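Long-range contacts in minor fimbrium subunit Mfa5 (Porphyromonas gingivalis ATCC 33277, PDB 6TO1), which serves as an accessory subunit of the minor fimbriae, surface pili that mediate biofilm formation and adhesion to host cells and to other bacteria of the oral microbiome: residues A[415-420]-A[448-453]; A[111-116]-A[467-472]; A[481-486]-A[496-501]; A[503-508]-A[516-521]. All coordinates share one frame; numbering follows the deposited sequence.

In the fold
The chain enters the β-sandwich domain before its von Willebrand factor domain and returns to it afterwards. Interaction 2 closes this long loop, pairing 111-116 with 467-472 across 350 intervening residues. Within that loop, and after the von Willebrand domain, interaction 1 joins 415-420 to 448-453 in the facing sheet. Interactions 3 and 4 follow in series as short local closures: 481-486 with 496-501, then the hairpin 503-508 with 516-521, which extends the sheet of interaction 1. None of the four loops cross. Asp415, Tyr469 and Asn501 draw interactions 1, 2 and 3 together around the Lys94-Asn501 isopeptide bond, while Phe521 of interaction 4 packs on Leu115.

Interaction 1: A[415-420]-A[448-453]; sequences DFVAPG and STKKLT
Asp415 to Val417 pair antiparallel with Lys450 to Leu452 inside one sheet of the β-sandwich domain with the intramolecular isopeptide bond at Asn501. Asp415 and Leu452 exchange two backbone hydrogen bonds, and Val417 N reaches Lys450 O at 2.9 Å. Lys450 and Lys451 form a G1 bulge, both facing Asp446 of the neighbouring strand; Lys451 goes to the Phe416 face, Lys450 along 417-420. Lys451 has CG anti to the backbone N (chi1 -178°). This CG stands over one face of the Phe416 ring, 3.8 Å from its centroid, and the extended chain continues past the CE1-CZ rim, CD 3.5 Å from Phe416 CZ. At the edge of the same ring, in its plane, sits Thr449 O, 3.8 Å from Phe416 CD1. On the other side of the sheet Asp415 points with Leu452 into the sandwich: OD2 lies 3.8 Å from Leu452 CD1 and is hydrogen-bonded to Tyr469 OH, while OD1 approaches the isopeptide carbon of Asn501. Water 1 bridges Val417 O and Thr449 O. The Lys450 chain is bent at chi3 (69°), and its NZ has Ala418 O and Phe421 O as protein acceptors. Waters 2 and 3 lie within hydrogen-bonding distance as further candidates, not all served at once. Lys450 NZ approaches Ala418 O at 3.1 Å from above the carbonyl plane.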
loop_
_atom_site.group_PDB
_atom_site.type_symbol
_atom_site.label_atom_id
_atom_site.label_comp_id
_atom_site.label_asym_id
_atom_site.label_seq_id
_atom_site.Cartn_x
_atom_site.Cartn_y
_atom_site.Cartn_z
ATOM N N ASP A 415 4.199 -21.783 7.231
ATOM C CA ASP A 415 5.639 -21.949 7.392
ATOM C C ASP A 415 5.856 -23.319 8.022
ATOM O O ASP A 415 5.496 -23.524 9.180
ATOM C CB ASP A 415 6.188 -20.826 8.266
ATOM C CG ASP A 415 7.658 -20.984 8.613
ATOM O OD1 ASP A 415 8.402 -21.694 7.921
ATOM O OD2 ASP A 415 8.068 -20.333 9.594
ATOM N N PHE A 416 6.365 -24.254 7.229
ATOM C CA PHE A 416 6.629 -25.624 7.660
ATOM C C PHE A 416 8.091 -25.683 8.078
ATOM O O PHE A 416 8.988 -25.543 7.241
ATOM C CB PHE A 416 6.343 -26.617 6.537
ATOM C CG PHE A 416 4.869 -26.807 6.228
ATOM C CD1 PHE A 416 4.108 -27.730 6.919
ATOM C CD2 PHE A 416 4.263 -26.061 5.226
ATOM C CE1 PHE A 416 2.765 -27.909 6.617
ATOM C CE2 PHE A 416 2.930 -26.232 4.932
ATOM C CZ PHE A 416 2.189 -27.164 5.609
ATOM N N VAL A 417 8.336 -25.891 9.368
ATOM C CA VAL A 417 9.706 -26.012 9.852
ATOM C C VAL A 417 10.313 -27.326 9.387
ATOM O O VAL A 417 9.648 -28.367 9.352
ATOM C CB VAL A 417 9.743 -25.873 11.387
ATOM C CG1 VAL A 417 11.147 -26.010 11.889
ATOM C CG2 VAL A 417 9.149 -24.521 11.785
ATOM N N ALA A 418 11.578 -27.270 8.993
ATOM C CA ALA A 418 12.209 -28.374 8.300
ATOM C C ALA A 418 12.667 -29.464 9.270
ATOM O O ALA A 418 12.822 -29.226 10.480
ATOM C CB ALA A 418 13.418 -27.889 7.504
ATOM N N PRO A 419 12.863 -30.673 8.754
ATOM C CA PRO A 419 13.344 -31.776 9.601
ATOM C C PRO A 419 14.696 -31.446 10.204
ATOM O O PRO A 419 15.571 -30.867 9.559
ATOM C CB PRO A 419 13.446 -32.967 8.636
ATOM C CG PRO A 419 12.583 -32.622 7.491
ATOM C CD PRO A 419 12.589 -31.109 7.376
ATOM N N GLY A 420 14.876 -31.856 11.455
ATOM C CA GLY A 420 16.101 -31.582 12.153
ATOM C C GLY A 420 16.063 -30.362 13.037
ATOM O O GLY A 420 16.990 -30.171 13.828
ATOM N N SER A 448 2.101 -31.663 15.076
ATOM C CA SER A 448 2.374 -32.880 14.314
ATOM C C SER A 448 2.990 -32.581 12.958
ATOM O O SER A 448 3.820 -33.357 12.477
ATOM C CB SER A 448 1.092 -33.693 14.153
ATOM O OG SER A 448 0.033 -32.877 13.683
ATOM N N THR A 449 2.618 -31.474 12.331
ATOM C CA THR A 449 3.172 -31.115 11.037
ATOM C C THR A 449 4.264 -30.060 11.145
ATOM O O THR A 449 4.853 -29.694 10.121
ATOM C CB THR A 449 2.065 -30.609 10.105
ATOM O OG1 THR A 449 1.392 -29.494 10.703
ATOM C CG2 THR A 449 1.052 -31.701 9.837
ATOM N N LYS A 450 4.522 -29.554 12.350
ATOM C CA LYS A 450 5.501 -28.499 12.594
ATOM C C LYS A 450 5.209 -27.296 11.706
ATOM O O LYS A 450 6.097 -26.704 11.103
ATOM C CB LYS A 450 6.920 -29.009 12.383
ATOM C CG LYS A 450 7.302 -30.109 13.374
ATOM C CD LYS A 450 8.603 -30.795 12.951
ATOM C CE LYS A 450 9.787 -29.853 13.099
ATOM N NZ LYS A 450 11.050 -30.506 12.701
ATOM N N LYS A 451 3.936 -26.929 11.656
ATOM C CA LYS A 451 3.453 -25.905 10.740
ATOM C C LYS A 451 3.036 -24.683 11.540
ATOM O O LYS A 451 2.180 -24.775 12.421
ATOM C CB LYS A 451 2.283 -26.428 9.908
ATOM C CG LYS A 451 1.750 -25.417 8.881
ATOM C CD LYS A 451 0.429 -25.893 8.310
ATOM C CE LYS A 451 -0.080 -24.971 7.218
ATOM N NZ LYS A 451 -1.410 -25.452 6.757
ATOM N N LEU A 452 3.634 -23.540 11.228
ATOM C CA LEU A 452 3.194 -22.266 11.777
ATOM C C LEU A 452 2.237 -21.646 10.764
ATOM O O LEU A 452 2.527 -21.638 9.561
ATOM C CB LEU A 452 4.372 -21.333 12.047
ATOM C CG LEU A 452 5.306 -21.751 13.185
ATOM C CD1 LEU A 452 6.652 -21.040 13.022
ATOM C CD2 LEU A 452 4.685 -21.453 14.528
ATOM N N THR A 453 1.073 -21.202 11.235
ATOM C CA THR A 453 0.132 -20.464 10.409
ATOM C C THR A 453 -0.072 -19.098 11.039
ATOM O O THR A 453 -0.578 -18.983 12.164
ATOM C CB THR A 453 -1.189 -21.213 10.254
ATOM O OG1 THR A 453 -0.929 -22.517 9.714
ATOM C CG2 THR A 453 -2.118 -20.474 9.287
HETATM O O HOH W 1 7.085 -29.245 8.774
HETATM O O HOH W 2 9.816 -31.373 9.885
HETATM O O HOH W 3 12.742 -33.013 13.026
#

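Interaction 2: A[111-116]-A[467-472]; sequences WDVTLK and ITYRIY
Trp111, Val113 and Leu115 pair with Ile471, Tyr469 and Ile467 through six backbone hydrogen bonds, Val113 N reaching Tyr469 O at 2.8 Å, the strand axes running antiparallel at 151°. The two strands are neighbours in one sheet of the β-sandwich, and they bring the part of the domain before the von Willebrand insertion against the part after it. The side chains separate onto two faces. On the face of Asp112, Thr114, Thr468 and Arg470 the contact is polar. Arg470 grips the Asp112 carboxylate side-on: NE meets OD1 at 2.9 Å, lying 32° out of the carboxylate plane, and NH2 takes the syn lone pair of OD2 at 3.0 Å. The third guanidinium nitrogen, NH1, forms a salt bridge with Asp104, so the arginine joins two acids. Beside this pair the hydroxyls of Thr114 and Thr468 share a hydrogen bond, OG1 to OG1, at 2.6 Å. The opposite face looks into the sandwich. Tyr469 CG sits between the backbone N and the carbonyl carbon (chi1 57°), and the ring lies alongside Val113, whose CB stands over one ring face, offset toward the rim, 4.1 Å from the centroid. Leu115 CD1 approaches the ring obliquely, 3.8 Å from Tyr469 CE2. The phenol OH is held by Asp415 beyond these strands. Farther along, Val113 CG2 meets Ile471 CD1 at 3.8 Å.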
loop_
_atom_site.group_PDB
_atom_site.type_symbol
_atom_site.label_atom_id
_atom_site.label_comp_id
_atom_site.label_asym_id
_atom_site.label_seq_id
_atom_site.Cartn_x
_atom_site.Cartn_y
_atom_site.Cartn_z
ATOM N N TRP A 111 19.162 -20.480 16.102
ATOM C CA TRP A 111 18.999 -19.408 15.128
ATOM C C TRP A 111 17.667 -18.733 15.386
ATOM O O TRP A 111 16.680 -19.382 15.739
ATOM C CB TRP A 111 19.029 -19.933 13.679
ATOM C CG TRP A 111 20.312 -20.604 13.285
ATOM C CD1 TRP A 111 21.348 -20.051 12.586
ATOM C CD2 TRP A 111 20.685 -21.970 13.544
ATOM N NE1 TRP A 111 22.345 -20.981 12.414
ATOM C CE2 TRP A 111 21.958 -22.164 12.995
ATOM C CE3 TRP A 111 20.066 -23.036 14.196
ATOM C CZ2 TRP A 111 22.623 -23.383 13.080
ATOM C CZ3 TRP A 111 20.728 -24.233 14.278
ATOM C CH2 TRP A 111 21.983 -24.396 13.721
ATOM N N ASP A 112 17.636 -17.422 15.174
ATOM C CA ASP A 112 16.391 -16.671 15.236
ATOM C C ASP A 112 15.904 -16.457 13.805
ATOM O O ASP A 112 16.589 -15.826 13.000
ATOM C CB ASP A 112 16.583 -15.343 15.956
ATOM C CG ASP A 112 16.694 -15.506 17.465
ATOM O OD1 ASP A 112 15.946 -16.309 18.051
ATOM O OD2 ASP A 112 17.545 -14.811 18.044
ATOM N N VAL A 113 14.740 -16.998 13.491
ATOM C CA VAL A 113 14.203 -16.978 12.135
ATOM C C VAL A 113 13.141 -15.891 12.067
ATOM O O VAL A 113 12.190 -15.897 12.850
ATOM C CB VAL A 113 13.619 -18.348 11.754
ATOM C CG1 VAL A 113 12.939 -18.285 10.392
ATOM C CG2 VAL A 113 14.719 -19.416 11.772
ATOM N N THR A 114 13.285 -14.977 11.125
ATOM C CA THR A 114 12.318 -13.903 10.949
ATOM C C THR A 114 11.684 -14.068 9.576
ATOM O O THR A 114 12.398 -14.311 8.606
ATOM C CB THR A 114 12.968 -12.529 11.039
ATOM O OG1 THR A 114 13.365 -12.258 12.387
ATOM C CG2 THR A 114 11.947 -11.438 10.595
ATOM N N LEU A 115 10.354 -13.976 9.515
ATOM C CA LEU A 115 9.601 -13.837 8.274
ATOM C C LEU A 115 9.032 -12.427 8.251
ATOM O O LEU A 115 8.449 -11.974 9.247
ATOM C CB LEU A 115 8.473 -14.862 8.179
ATOM C CG LEU A 115 8.933 -16.282 7.837
ATOM C CD1 LEU A 115 9.453 -16.902 9.146
ATOM C CD2 LEU A 115 7.815 -17.070 7.229
ATOM N N LYS A 116 9.216 -11.736 7.131
ATOM C CA LYS A 116 8.925 -10.312 7.048
ATOM C C LYS A 116 8.138 -10.020 5.779
ATOM O O LYS A 116 8.470 -10.521 4.697
ATOM C CB LYS A 116 10.212 -9.509 7.052
ATOM C CG LYS A 116 10.032 -8.000 6.974
ATOM C CD LYS A 116 11.368 -7.308 6.686
ATOM C CE LYS A 116 12.263 -7.220 7.904
ATOM N NZ LYS A 116 13.591 -6.609 7.580
ATOM N N ILE A 467 7.263 -11.844 12.090
ATOM C CA ILE A 467 7.279 -12.799 13.181
ATOM C C ILE A 467 8.717 -13.279 13.294
ATOM O O ILE A 467 9.443 -13.387 12.294
ATOM C CB ILE A 467 6.333 -14.000 13.006
ATOM C CG1 ILE A 467 6.740 -14.868 11.828
ATOM C CG2 ILE A 467 4.876 -13.532 12.887
ATOM C CD1 ILE A 467 5.904 -16.123 11.737
ATOM N N THR A 468 9.129 -13.568 14.531
ATOM C CA THR A 468 10.456 -14.093 14.800
ATOM C C THR A 468 10.312 -15.178 15.863
ATOM O O THR A 468 9.612 -14.981 16.858
ATOM C CB THR A 468 11.410 -13.010 15.293
ATOM O OG1 THR A 468 11.548 -11.995 14.297
ATOM C CG2 THR A 468 12.783 -13.601 15.603
ATOM N N TYR A 469 10.962 -16.311 15.621
ATOM C CA TYR A 469 10.980 -17.457 16.526
ATOM C C TYR A 469 12.371 -18.064 16.508
ATOM O O TYR A 469 13.084 -17.989 15.505
ATOM C CB TYR A 469 9.923 -18.513 16.131
ATOM C CG TYR A 469 10.025 -19.059 14.721
ATOM C CD1 TYR A 469 10.764 -20.203 14.451
ATOM C CD2 TYR A 469 9.374 -18.438 13.644
ATOM C CE1 TYR A 469 10.868 -20.718 13.161
ATOM C CE2 TYR A 469 9.482 -18.958 12.337
ATOM C CZ TYR A 469 10.214 -20.097 12.103
ATOM O OH TYR A 469 10.327 -20.640 10.836
ATOM N N ARG A 470 12.748 -18.689 17.622
ATOM C CA ARG A 470 14.030 -19.370 17.736
ATOM C C ARG A 470 13.879 -20.854 17.427
ATOM O O ARG A 470 12.911 -21.497 17.855
ATOM C CB ARG A 470 14.621 -19.198 19.135
ATOM C CG ARG A 470 16.028 -19.751 19.280
ATOM C CD ARG A 470 16.774 -19.174 20.492
ATOM N NE ARG A 470 17.066 -17.759 20.298
ATOM C CZ ARG A 470 17.828 -17.030 21.105
ATOM N NH1 ARG A 470 18.402 -17.585 22.172
ATOM N NH2 ARG A 470 18.033 -15.754 20.829
ATOM N N ILE A 471 14.823 -21.376 16.654
ATOM C CA ILE A 471 14.899 -22.804 16.372
ATOM C C ILE A 471 16.189 -23.359 16.968
ATOM O O ILE A 471 17.220 -22.683 17.029
ATOM C CB ILE A 471 14.840 -23.175 14.871
ATOM C CG1 ILE A 471 15.972 -22.531 14.094
ATOM C CG2 ILE A 471 13.487 -22.825 14.278
ATOM C CD1 ILE A 471 16.005 -22.935 12.621
ATOM N N TYR A 472 16.126 -24.626 17.356
ATOM C CA TYR A 472 17.301 -25.375 17.757
ATOM C C TYR A 472 17.497 -26.552 16.815
ATOM O O TYR A 472 16.526 -27.172 16.369
ATOM C CB TYR A 472 17.153 -25.946 19.171
ATOM C CG TYR A 472 17.105 -24.948 20.283
ATOM C CD1 TYR A 472 18.131 -24.046 20.478
ATOM C CD2 TYR A 472 16.030 -24.924 21.158
ATOM C CE1 TYR A 472 18.086 -23.135 21.524
ATOM C CE2 TYR A 472 15.977 -24.005 22.204
ATOM C CZ TYR A 472 17.012 -23.122 22.378
ATOM O OH TYR A 472 16.986 -22.203 23.405
#

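Interaction 3: A[481-486]-A[496-501]; sequences NDIPVN and GGFDTN
Asn486 holds CG anti to its backbone N (chi1 -179°), while Asp499 has CG beside its own N (chi1 -84°), and the two polar groups meet across the contact. ND2 donates to Asp499 OD1 at 2.9 Å, almost straight at 170° and within its own amide plane, while the carboxylate is turned steeply against that plane and is met on the syn side. Each group has further partners: Asn486 OD1 accepts from the backbone N of Thr488 and Ser489, and Asp499 OD2 forms a salt bridge with Arg523. The backbone adds a bond from Asn486 N to Gly497 O, also 2.9 Å. Water 5 joins Asn486 O to Gly496 N; water 4 accepts from Asp499 N and lies 2.6 Å from Pro484 O, one of several acceptors around it. On the apolar side the Ile483 and Phe498 side chains cross at about a right angle, Ile483 CG2 lying 3.8 Å from Phe498 CD1; Val485 CG1 comes in obliquely, 4.0 Å from Phe498 CE1. Pro484 O lies in the ring plane at the edge, and Trp630 of the following domain meets Phe498 edge-to-face. The strand then leads to Thr500, whose OG1 donates to Asn501 OD1 at 2.8 Å from above the carbonyl plane. Asn501 CG is covalently joined to Lys94 NZ, the intramolecular isopeptide cross-link that ties strands of the two sheets together, as in a number of bacterial adhesin and pilin domains.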
loop_
_atom_site.group_PDB
_atom_site.type_symbol
_atom_site.label_atom_id
_atom_site.label_comp_id
_atom_site.label_asym_id
_atom_site.label_seq_id
_atom_site.Cartn_x
_atom_site.Cartn_y
_atom_site.Cartn_z
ATOM N N ASN A 481 19.265 -39.429 10.629
ATOM C CA ASN A 481 18.547 -39.263 9.375
ATOM C C ASN A 481 19.449 -38.581 8.364
ATOM O O ASN A 481 20.119 -37.596 8.691
ATOM C CB ASN A 481 17.278 -38.436 9.582
ATOM C CG ASN A 481 16.204 -39.206 10.310
ATOM O OD1 ASN A 481 15.432 -39.927 9.697
ATOM N ND2 ASN A 481 16.175 -39.089 11.641
ATOM N N ASP A 482 19.431 -39.081 7.127
ATOM C CA ASP A 482 20.246 -38.513 6.062
ATOM C C ASP A 482 19.467 -37.385 5.386
ATOM O O ASP A 482 18.999 -37.490 4.255
ATOM C CB ASP A 482 20.654 -39.603 5.080
ATOM C CG ASP A 482 21.656 -40.567 5.690
ATOM O OD1 ASP A 482 22.514 -40.108 6.468
ATOM O OD2 ASP A 482 21.573 -41.777 5.421
ATOM N N ILE A 483 19.349 -36.282 6.122
ATOM C CA ILE A 483 18.603 -35.112 5.632
ATOM C C ILE A 483 19.291 -34.525 4.408
ATOM O O ILE A 483 20.517 -34.306 4.419
ATOM C CB ILE A 483 18.478 -34.054 6.739
ATOM C CG1 ILE A 483 17.582 -34.578 7.853
ATOM C CG2 ILE A 483 17.960 -32.729 6.137
ATOM C CD1 ILE A 483 17.694 -33.747 9.120
ATOM N N PRO A 484 18.556 -34.162 3.358
ATOM C CA PRO A 484 19.196 -33.501 2.217
ATOM C C PRO A 484 19.603 -32.068 2.530
ATOM O O PRO A 484 19.001 -31.386 3.358
ATOM C CB PRO A 484 18.110 -33.531 1.134
ATOM C CG PRO A 484 16.828 -33.455 1.914
ATOM C CD PRO A 484 17.090 -34.257 3.201
ATOM N N VAL A 485 20.625 -31.609 1.845
ATOM C CA VAL A 485 21.045 -30.223 1.967
ATOM C C VAL A 485 20.346 -29.398 0.893
ATOM O O VAL A 485 19.834 -29.930 -0.092
ATOM C CB VAL A 485 22.572 -30.068 1.857
ATOM C CG1 VAL A 485 23.258 -30.753 3.039
ATOM C CG2 VAL A 485 23.085 -30.617 0.550
ATOM N N ASN A 486 20.345 -28.088 1.076
ATOM C CA ASN A 486 19.779 -27.157 0.099
ATOM C C ASN A 486 20.923 -26.535 -0.689
ATOM O O ASN A 486 21.673 -25.701 -0.172
ATOM C CB ASN A 486 18.939 -26.080 0.777
ATOM C CG ASN A 486 18.311 -25.115 -0.226
ATOM O OD1 ASN A 486 18.904 -24.810 -1.269
ATOM N ND2 ASN A 486 17.112 -24.610 0.098
ATOM N N GLY A 496 24.775 -24.074 1.224
ATOM C CA GLY A 496 24.849 -25.518 1.186
ATOM C C GLY A 496 24.393 -26.236 2.444
ATOM O O GLY A 496 24.539 -27.457 2.527
ATOM N N GLY A 497 23.847 -25.527 3.418
ATOM C CA GLY A 497 23.438 -26.133 4.666
ATOM C C GLY A 497 22.078 -26.787 4.578
ATOM O O GLY A 497 21.495 -26.984 3.503
ATOM N N PHE A 498 21.575 -27.139 5.753
ATOM C CA PHE A 498 20.250 -27.700 5.900
ATOM C C PHE A 498 19.222 -26.588 5.809
ATOM O O PHE A 498 19.445 -25.501 6.349
ATOM C CB PHE A 498 20.107 -28.359 7.259
ATOM C CG PHE A 498 20.973 -29.585 7.448
ATOM C CD1 PHE A 498 21.010 -30.564 6.482
ATOM C CD2 PHE A 498 21.685 -29.765 8.626
ATOM C CE1 PHE A 498 21.770 -31.690 6.650
ATOM C CE2 PHE A 498 22.449 -30.906 8.823
ATOM C CZ PHE A 498 22.497 -31.869 7.825
ATOM N N ASP A 499 18.078 -26.893 5.201
ATOM C CA ASP A 499 16.936 -25.985 5.271
ATOM C C ASP A 499 16.495 -25.773 6.719
ATOM O O ASP A 499 16.379 -26.731 7.487
ATOM C CB ASP A 499 15.743 -26.559 4.522
ATOM C CG ASP A 499 15.778 -26.268 3.026
ATOM O OD1 ASP A 499 15.910 -25.091 2.637
ATOM O OD2 ASP A 499 15.649 -27.235 2.259
ATOM N N THR A 500 16.156 -24.527 7.064
ATOM C CA THR A 500 15.376 -24.293 8.276
ATOM C C THR A 500 13.881 -24.461 8.024
ATOM O O THR A 500 13.124 -24.814 8.944
ATOM C CB THR A 500 15.632 -22.897 8.839
ATOM O OG1 THR A 500 15.233 -21.917 7.878
ATOM C CG2 THR A 500 17.099 -22.670 9.154
ATOM N N ASN A 501 13.446 -24.212 6.793
ATOM C CA ASN A 501 12.049 -24.302 6.407
ATOM C C ASN A 501 11.897 -25.255 5.230
ATOM O O ASN A 501 12.714 -25.245 4.309
ATOM C CB ASN A 501 11.454 -22.924 5.940
ATOM C CG ASN A 501 11.727 -21.791 6.860
ATOM O OD1 ASN A 501 12.439 -21.859 7.844
HETATM O O HOH W 4 17.652 -29.253 4.107
HETATM O O HOH W 5 22.692 -23.350 -0.502
#

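Interaction 4: A[503-508]-A[516-521]; sequences EAKLTY and NQQLIF
A β-hairpin joins Ala504 to Tyr508 with Gln517 to Phe521, strand 517-520 forming the outer edge of its sheet in the sandwich. Leu506 and Leu519 exchange two backbone hydrogen bonds, as do Tyr508 and Gln517, and Phe521 N reaches Ala504 O at 3.0 Å. Near the turn Asn516 and Gln517 both face Tyr508, a G1 bulge with Asn516 at positive phi (62°). Tyr508 has CG between the backbone N and the carbonyl carbon (chi1 70°), and its ring crosses the Gln517 side chain. Gln517 CB stands over one face, 3.6 Å from the centroid, and Leu519 CD1 touches from an oblique direction, 4.0 Å from Tyr508 CE2. On the opposite face of the hairpin one polar bond crosses the strands and a second continues within 516-521. Lys505, bent at chi3 and chi4, donates from NZ to Gln518 OE1 at 2.7 Å, the ammonium standing well above the amide plane; Gln518 NE2 in turn donates to Asn516 OD1 at 3.0 Å. Thr507 lies beside Gln518, its OG1 3.8 Å from Gln518 CG. At the far end Phe521 points into the sandwich and lays its ring edge against the backbone of Ala504 and Lys505, with CE2 3.9 Å from Leu506 CB. Water 6 links Ala504 N to Phe521 O. Leu506 and Phe521 also meet Val92 of the facing sheet and Val413 of the neighbouring strand: a hairpin with a mostly polar outer face and, on the other, Leu506 and Phe521 turned into the core between two β-sheets.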
loop_
_atom_site.group_PDB
_atom_site.type_symbol
_atom_site.label_atom_id
_atom_site.label_comp_id
_atom_site.label_asym_id
_atom_site.label_seq_id
_atom_site.Cartn_x
_atom_site.Cartn_y
_atom_site.Cartn_z
ATOM N N GLU A 503 9.007 -25.038 3.438
ATOM C CA GLU A 503 8.304 -24.108 2.568
ATOM C C GLU A 503 7.674 -23.045 3.447
ATOM O O GLU A 503 7.162 -23.354 4.527
ATOM C CB GLU A 503 7.217 -24.816 1.741
ATOM C CG GLU A 503 6.386 -23.847 0.884
ATOM C CD GLU A 503 5.091 -24.462 0.385
ATOM O OE1 GLU A 503 5.029 -24.818 -0.810
ATOM O OE2 GLU A 503 4.145 -24.598 1.186
ATOM N N ALA A 504 7.697 -21.800 2.981
ATOM C CA ALA A 504 6.929 -20.753 3.620
ATOM C C ALA A 504 6.328 -19.904 2.509
ATOM O O ALA A 504 7.005 -19.570 1.537
ATOM C CB ALA A 504 7.754 -19.901 4.577
ATOM N N LYS A 505 5.060 -19.559 2.672
ATOM C CA LYS A 505 4.302 -18.901 1.615
ATOM C C LYS A 505 3.344 -17.898 2.231
ATOM O O LYS A 505 2.752 -18.159 3.280
ATOM C CB LYS A 505 3.512 -19.941 0.800
ATOM C CG LYS A 505 2.544 -19.376 -0.217
ATOM C CD LYS A 505 2.310 -20.375 -1.354
ATOM C CE LYS A 505 1.303 -21.444 -0.976
ATOM N NZ LYS A 505 0.425 -21.781 -2.145
ATOM N N LEU A 506 3.201 -16.753 1.577
ATOM C CA LEU A 506 2.169 -15.794 1.932
ATOM C C LEU A 506 1.062 -15.896 0.888
ATOM O O LEU A 506 1.334 -15.816 -0.312
ATOM C CB LEU A 506 2.727 -14.369 1.992
ATOM C CG LEU A 506 1.682 -13.256 2.077
ATOM C CD1 LEU A 506 0.968 -13.288 3.420
ATOM C CD2 LEU A 506 2.305 -11.898 1.862
ATOM N N THR A 507 -0.174 -16.098 1.348
ATOM C CA THR A 507 -1.364 -15.961 0.515
ATOM C C THR A 507 -2.135 -14.758 1.029
ATOM O O THR A 507 -2.376 -14.641 2.234
ATOM C CB THR A 507 -2.224 -17.224 0.561
ATOM O OG1 THR A 507 -1.400 -18.363 0.273
ATOM C CG2 THR A 507 -3.340 -17.174 -0.469
ATOM N N TYR A 508 -2.490 -13.838 0.135
ATOM C CA TYR A 508 -3.043 -12.591 0.654
ATOM C C TYR A 508 -4.039 -11.958 -0.306
ATOM O O TYR A 508 -4.106 -12.280 -1.493
ATOM C CB TYR A 508 -1.909 -11.596 1.003
ATOM C CG TYR A 508 -1.153 -11.007 -0.183
ATOM C CD1 TYR A 508 -1.448 -9.733 -0.648
ATOM C CD2 TYR A 508 -0.138 -11.714 -0.828
ATOM C CE1 TYR A 508 -0.782 -9.184 -1.737
ATOM C CE2 TYR A 508 0.548 -11.162 -1.904
ATOM C CZ TYR A 508 0.202 -9.893 -2.361
ATOM O OH TYR A 508 0.825 -9.290 -3.420
ATOM N N ASN A 516 -6.195 -14.473 -2.979
ATOM C CA ASN A 516 -5.352 -15.578 -3.440
ATOM C C ASN A 516 -4.084 -15.122 -4.161
ATOM O O ASN A 516 -3.586 -15.824 -5.040
ATOM C CB ASN A 516 -6.132 -16.528 -4.352
ATOM C CG ASN A 516 -5.459 -17.886 -4.497
ATOM O OD1 ASN A 516 -4.863 -18.399 -3.557
ATOM N ND2 ASN A 516 -5.552 -18.464 -5.684
ATOM N N GLN A 517 -3.564 -13.945 -3.832
ATOM C CA GLN A 517 -2.246 -13.536 -4.304
ATOM C C GLN A 517 -1.193 -14.301 -3.496
ATOM O O GLN A 517 -1.348 -14.485 -2.294
ATOM C CB GLN A 517 -2.054 -12.037 -4.130
ATOM C CG GLN A 517 -3.180 -11.216 -4.740
ATOM C CD GLN A 517 -3.308 -11.421 -6.231
ATOM O OE1 GLN A 517 -2.449 -10.988 -6.987
ATOM N NE2 GLN A 517 -4.372 -12.084 -6.658
ATOM N N GLN A 518 -0.105 -14.705 -4.135
ATOM C CA GLN A 518 0.801 -15.626 -3.452
ATOM C C GLN A 518 2.250 -15.246 -3.682
ATOM O O GLN A 518 2.633 -14.903 -4.796
ATOM C CB GLN A 518 0.560 -17.063 -3.939
ATOM C CG GLN A 518 -0.750 -17.653 -3.435
ATOM C CD GLN A 518 -0.921 -19.112 -3.824
ATOM O OE1 GLN A 518 0.062 -19.826 -4.016
ATOM N NE2 GLN A 518 -2.170 -19.563 -3.935
ATOM N N LEU A 519 3.034 -15.290 -2.614
ATOM C CA LEU A 519 4.450 -14.986 -2.649
ATOM C C LEU A 519 5.169 -16.035 -1.811
ATOM O O LEU A 519 4.715 -16.391 -0.725
ATOM C CB LEU A 519 4.757 -13.603 -2.108
ATOM C CG LEU A 519 4.379 -12.389 -2.974
ATOM C CD1 LEU A 519 4.573 -11.154 -2.136
ATOM C CD2 LEU A 519 5.224 -12.358 -4.214
ATOM N N ILE A 520 6.278 -16.540 -2.325
ATOM C CA ILE A 520 7.031 -17.602 -1.659
ATOM C C ILE A 520 8.240 -16.977 -0.981
ATOM O O ILE A 520 8.973 -16.181 -1.587
ATOM C CB ILE A 520 7.434 -18.704 -2.649
ATOM C CG1 ILE A 520 6.171 -19.412 -3.159
ATOM C CG2 ILE A 520 8.373 -19.729 -1.973
ATOM C CD1 ILE A 520 6.447 -20.519 -4.133
ATOM N N PHE A 521 8.438 -17.314 0.284
ATOM C CA PHE A 521 9.569 -16.774 1.018
ATOM C C PHE A 521 10.885 -17.450 0.612
ATOM O O PHE A 521 10.900 -18.618 0.234
ATOM C CB PHE A 521 9.382 -16.982 2.524
ATOM C CG PHE A 521 8.341 -16.109 3.154
ATOM C CD1 PHE A 521 8.707 -14.968 3.847
ATOM C CD2 PHE A 521 6.999 -16.432 3.067
ATOM C CE1 PHE A 521 7.734 -14.154 4.452
ATOM C CE2 PHE A 521 6.034 -15.631 3.650
ATOM C CZ PHE A 521 6.409 -14.486 4.337
HETATM O O HOH W 6 9.726 -21.146 0.970
#